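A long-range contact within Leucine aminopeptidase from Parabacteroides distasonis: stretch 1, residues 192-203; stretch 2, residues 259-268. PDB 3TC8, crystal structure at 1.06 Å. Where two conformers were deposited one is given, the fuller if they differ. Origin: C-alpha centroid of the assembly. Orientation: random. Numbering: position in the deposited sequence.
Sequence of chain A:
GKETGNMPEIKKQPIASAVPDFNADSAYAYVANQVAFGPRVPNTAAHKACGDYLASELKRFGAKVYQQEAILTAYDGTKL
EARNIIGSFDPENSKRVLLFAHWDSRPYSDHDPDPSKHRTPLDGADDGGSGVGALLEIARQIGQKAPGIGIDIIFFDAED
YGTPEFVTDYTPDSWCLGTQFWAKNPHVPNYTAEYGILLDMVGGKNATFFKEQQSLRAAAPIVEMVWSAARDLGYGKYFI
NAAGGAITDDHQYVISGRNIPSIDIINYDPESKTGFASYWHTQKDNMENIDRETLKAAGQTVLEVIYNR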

# COMPACT_ATOMS: atom_id res chain seq x y z
N THR A 192 2.87 -16.72 -7.99
CA THR A 192 1.42 -16.66 -7.86
C THR A 192 1.03 -16.62 -6.38
O THR A 192 1.82 -16.95 -5.51
N ALA A 193 -0.20 -16.25 -6.16
CA ALA A 193 -0.82 -16.29 -4.84
C ALA A 193 -2.31 -16.52 -5.05
O ALA A 193 -2.84 -16.25 -6.12
N GLU A 194 -3.01 -16.93 -4.01
CA GLU A 194 -4.42 -17.17 -4.09
C GLU A 194 -5.17 -15.87 -4.32
O GLU A 194 -6.13 -15.83 -5.09
N TYR A 195 -4.75 -14.82 -3.63
CA TYR A 195 -5.33 -13.49 -3.78
C TYR A 195 -4.34 -12.49 -3.22
O TYR A 195 -3.38 -12.85 -2.56
N GLY A 196 -4.60 -11.23 -3.54
CA GLY A 196 -3.83 -10.11 -3.05
C GLY A 196 -4.70 -9.05 -2.38
O GLY A 196 -5.85 -8.83 -2.77
N ILE A 197 -4.13 -8.39 -1.37
CA ILE A 197 -4.76 -7.25 -0.72
C ILE A 197 -3.76 -6.09 -0.71
O ILE A 197 -2.67 -6.22 -0.15
N LEU A 198 -4.12 -4.99 -1.36
CA LEU A 198 -3.41 -3.73 -1.34
C LEU A 198 -4.00 -2.83 -0.27
O LEU A 198 -5.21 -2.67 -0.20
N LEU A 199 -3.14 -2.21 0.53
CA LEU A 199 -3.53 -1.18 1.46
C LEU A 199 -2.96 0.13 0.92
O LEU A 199 -1.74 0.25 0.73
N ASP A 200 -3.81 1.12 0.76
CA ASP A 200 -3.38 2.44 0.29
C ASP A 200 -4.21 3.50 1.00
O ASP A 200 -5.42 3.42 0.92
N MSE A 201 -3.59 4.43 1.70
CA MSE A 201 -4.37 5.46 2.42
C MSE A 201 -5.37 4.85 3.40
O MSE A 201 -6.59 5.05 3.29
N VAL A 202 -4.80 4.08 4.31
CA VAL A 202 -5.53 3.37 5.35
C VAL A 202 -5.28 3.93 6.75
O VAL A 202 -5.55 3.26 7.74
N GLY A 203 -4.80 5.17 6.83
CA GLY A 203 -4.52 5.77 8.11
C GLY A 203 -5.31 6.98 8.50
O GLY A 203 -5.18 7.45 9.64
N ASN A 259 -2.06 -12.16 -12.87
CA ASN A 259 -3.33 -12.88 -12.81
C ASN A 259 -3.64 -13.33 -11.39
O ASN A 259 -4.14 -14.42 -11.17
N ILE A 260 -3.33 -12.48 -10.41
CA ILE A 260 -3.68 -12.71 -9.01
C ILE A 260 -4.87 -11.82 -8.69
O ILE A 260 -4.73 -10.60 -8.74
N PRO A 261 -6.05 -12.43 -8.39
CA PRO A 261 -7.21 -11.61 -8.01
C PRO A 261 -6.86 -10.76 -6.78
O PRO A 261 -6.51 -11.32 -5.75
N SER A 262 -7.00 -9.44 -6.91
CA SER A 262 -6.50 -8.52 -5.88
C SER A 262 -7.49 -7.42 -5.64
O SER A 262 -8.21 -6.97 -6.56
N ILE A 263 -7.52 -6.94 -4.40
CA ILE A 263 -8.38 -5.86 -4.00
C ILE A 263 -7.56 -4.70 -3.44
O ILE A 263 -6.40 -4.86 -3.02
N ASP A 264 -8.22 -3.54 -3.38
CA ASP A 264 -7.66 -2.32 -2.82
C ASP A 264 -8.50 -1.85 -1.68
O ASP A 264 -9.70 -1.62 -1.88
N ILE A 265 -7.89 -1.73 -0.49
CA ILE A 265 -8.50 -1.12 0.68
C ILE A 265 -7.93 0.29 0.72
O ILE A 265 -6.73 0.47 0.98
N ILE A 266 -8.77 1.28 0.47
CA ILE A 266 -8.35 2.66 0.23
C ILE A 266 -9.44 3.62 0.61
O ILE A 266 -10.61 3.40 0.30
N ASN A 267 -9.06 4.68 1.29
CA ASN A 267 -10.01 5.74 1.64
C ASN A 267 -10.54 6.40 0.36
O ASN A 267 -9.77 6.96 -0.43
N TYR A 268 -11.85 6.33 0.16
CA TYR A 268 -12.54 6.91 -0.96
C TYR A 268 -13.67 7.77 -0.45
O TYR A 268 -14.42 7.36 0.43

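Gly 196 to Leu 199 pairs in parallel with Ser 262 to Ile 265, and the ladder sets the register of the two strands. Gly 196 N donates to Pro 261 O (2.9 Å), Leu 198 N to Ile 263 O (2.8 Å) and Asp 200 N to Ile 265 O (3.0 Å), while Ile 263 N and Ile 265 N return bonds to Gly 196 O (3.0 Å) and Leu 198 O (2.9 Å). Beyond these, Asn 267 N bonds directly to Met 201 O (3.2 Å). Along each extended strand, neighbouring side chains alternate between the two faces of the sheet.

Apolar packing dominates one face, which is wholly aliphatic. It carries Ile 197 (m, t), Leu 199 (m, t), Ile 263 (p, t) and Ile 265 (m, t). Ile 265 is the centre of this cluster: its CD1 meets Ile 197 CG2 at 3.6 Å and Leu 199 CD2 at 3.7 Å, and its CG2 lies 4.0 Å from Val 202 CG1. Ile 197 CG1 also packs against Ile 263 CG1 (4.1 Å). Ahead of the strands, Ile 260 (m, t) points toward the first stretch, with CG2 3.6 Å from Tyr 195 C and CD1 4.2 Å from Ala 193 CB. At the far end, selenomethionine Met 201 (m, t, p) starts toward the second stretch but its end leads away.

Polar side chains lie on the other face, which mixes character. Leu 198 (t, p) brings CD2 to 3.5 Å from Asp 264 OD1, and Asp 200 (t) sets OD2 3.7 Å from Ile 266 CD1; both are van der Waals contacts. Gly 196 leaves room here for Ser 262 (m), since a CB at this position would fall 2.6 Å from Ser 262 OG. That hydroxyl turns back on its own stretch and donates to Ile 260 O (2.9 Å).

Two waters join the stretches. Water 1 links Thr 192 OG1 (2.6 Å) to Asn 259 O (3.2 Å). Water 3 accepts from Asn 267 ND2 (3.0 Å) and donates weakly to Met 201 O (2.9 Å), supplementing the direct bond there.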

# COMPACT_ATOMS: atom_id res chain seq x y z
CB THR A 192 0.74 -17.82 -8.60
OG1 THR A 192 -0.64 -17.51 -8.73
CG2 THR A 192 0.94 -19.13 -7.91
CB ALA A 193 -0.56 -14.97 -4.07
CB GLU A 194 -4.92 -17.84 -2.80
CG GLU A 194 -4.26 -19.19 -2.48
CD GLU A 194 -4.47 -20.24 -3.54
OE1 GLU A 194 -5.66 -20.55 -3.75
OE2 GLU A 194 -3.47 -20.74 -4.16
CB TYR A 195 -6.71 -13.35 -3.08
CG TYR A 195 -6.70 -13.54 -1.58
CD1 TYR A 195 -6.46 -12.47 -0.73
CD2 TYR A 195 -6.96 -14.76 -0.99
CE1 TYR A 195 -6.44 -12.60 0.63
CE2 TYR A 195 -6.93 -14.92 0.39
CZ TYR A 195 -6.65 -13.82 1.21
OH TYR A 195 -6.62 -13.91 2.57
CB ILE A 197 -5.21 -7.51 0.73
CG1 ILE A 197 -6.22 -8.69 0.77
CG2 ILE A 197 -5.81 -6.26 1.33
CD1 ILE A 197 -6.53 -9.11 2.21
CB LEU A 198 -3.56 -3.07 -2.71
CG LEU A 198 -3.08 -1.62 -2.86
CD1 LEU A 198 -1.60 -1.46 -2.54
CD2 LEU A 198 -3.36 -1.12 -4.25
CB LEU A 199 -2.95 -1.43 2.85
CG LEU A 199 -3.27 -2.79 3.51
CD1 LEU A 199 -2.69 -2.85 4.91
CD2 LEU A 199 -4.75 -3.04 3.47
CB ASP A 200 -3.54 2.51 -1.23
CG ASP A 200 -2.93 3.72 -1.88
OD1 ASP A 200 -2.22 4.50 -1.23
OD2 ASP A 200 -3.10 3.91 -3.14
CB MSE A 201 -5.03 6.48 1.45
CG MSE A 201 -3.99 7.27 0.65
SE MSE A 201 -4.67 8.64 -0.42
CE MSE A 201 -4.67 9.92 0.80
CB VAL A 202 -5.26 1.86 5.31
CG1 VAL A 202 -5.79 1.25 4.02
CG2 VAL A 202 -3.81 1.56 5.56
CB ASN A 259 -3.34 -14.08 -13.77
CG ASN A 259 -4.74 -14.56 -14.08
OD1 ASN A 259 -5.67 -13.76 -14.20
ND2 ASN A 259 -4.90 -15.88 -14.20
CB ILE A 260 -2.52 -12.42 -8.05
CG1 ILE A 260 -1.31 -13.33 -8.34
CG2 ILE A 260 -3.01 -12.54 -6.59
CD1 ILE A 260 -0.04 -12.87 -7.64
CB PRO A 261 -8.31 -12.63 -7.70
CG PRO A 261 -7.87 -13.89 -8.45
CD PRO A 261 -6.36 -13.87 -8.35
CB SER A 262 -5.15 -7.96 -6.26
OG SER A 262 -4.18 -8.94 -6.46
CB ILE A 263 -9.41 -6.34 -2.96
CG1 ILE A 263 -8.80 -6.56 -1.57
CG2 ILE A 263 -10.15 -7.60 -3.47
CD1 ILE A 263 -9.85 -6.71 -0.46
CB ASP A 264 -7.58 -1.24 -3.92
CG ASP A 264 -6.71 -0.07 -3.59
OD1 ASP A 264 -6.11 0.05 -2.51
OD2 ASP A 264 -6.61 0.82 -4.53
CB ILE A 265 -8.17 -1.90 1.97
CG1 ILE A 265 -8.59 -3.38 1.86
CG2 ILE A 265 -8.80 -1.21 3.18
CD1 ILE A 265 -8.27 -4.23 3.03
CB ILE A 266 -7.90 2.85 -1.25
CG1 ILE A 266 -7.49 4.31 -1.51
CG2 ILE A 266 -8.94 2.39 -2.26
CD1 ILE A 266 -6.73 4.52 -2.82
CB ASN A 267 -9.25 6.71 2.55
CG ASN A 267 -10.14 7.76 3.21
OD1 ASN A 267 -11.38 7.77 3.05
ND2 ASN A 267 -9.50 8.66 3.96
CB TYR A 268 -13.11 5.81 -1.85
CG TYR A 268 -13.98 6.27 -2.99
CD1 TYR A 268 -13.43 6.83 -4.14
CD2 TYR A 268 -15.36 6.08 -2.95
CE1 TYR A 268 -14.24 7.24 -5.20
CE2 TYR A 268 -16.17 6.48 -4.00
CZ TYR A 268 -15.62 7.05 -5.13
OH TYR A 268 -16.40 7.45 -6.20
O HOH W 1 -1.75 -16.46 -10.86
O HOH W 2 -4.02 -16.69 -8.55
O HOH W 3 -7.00 7.39 4.88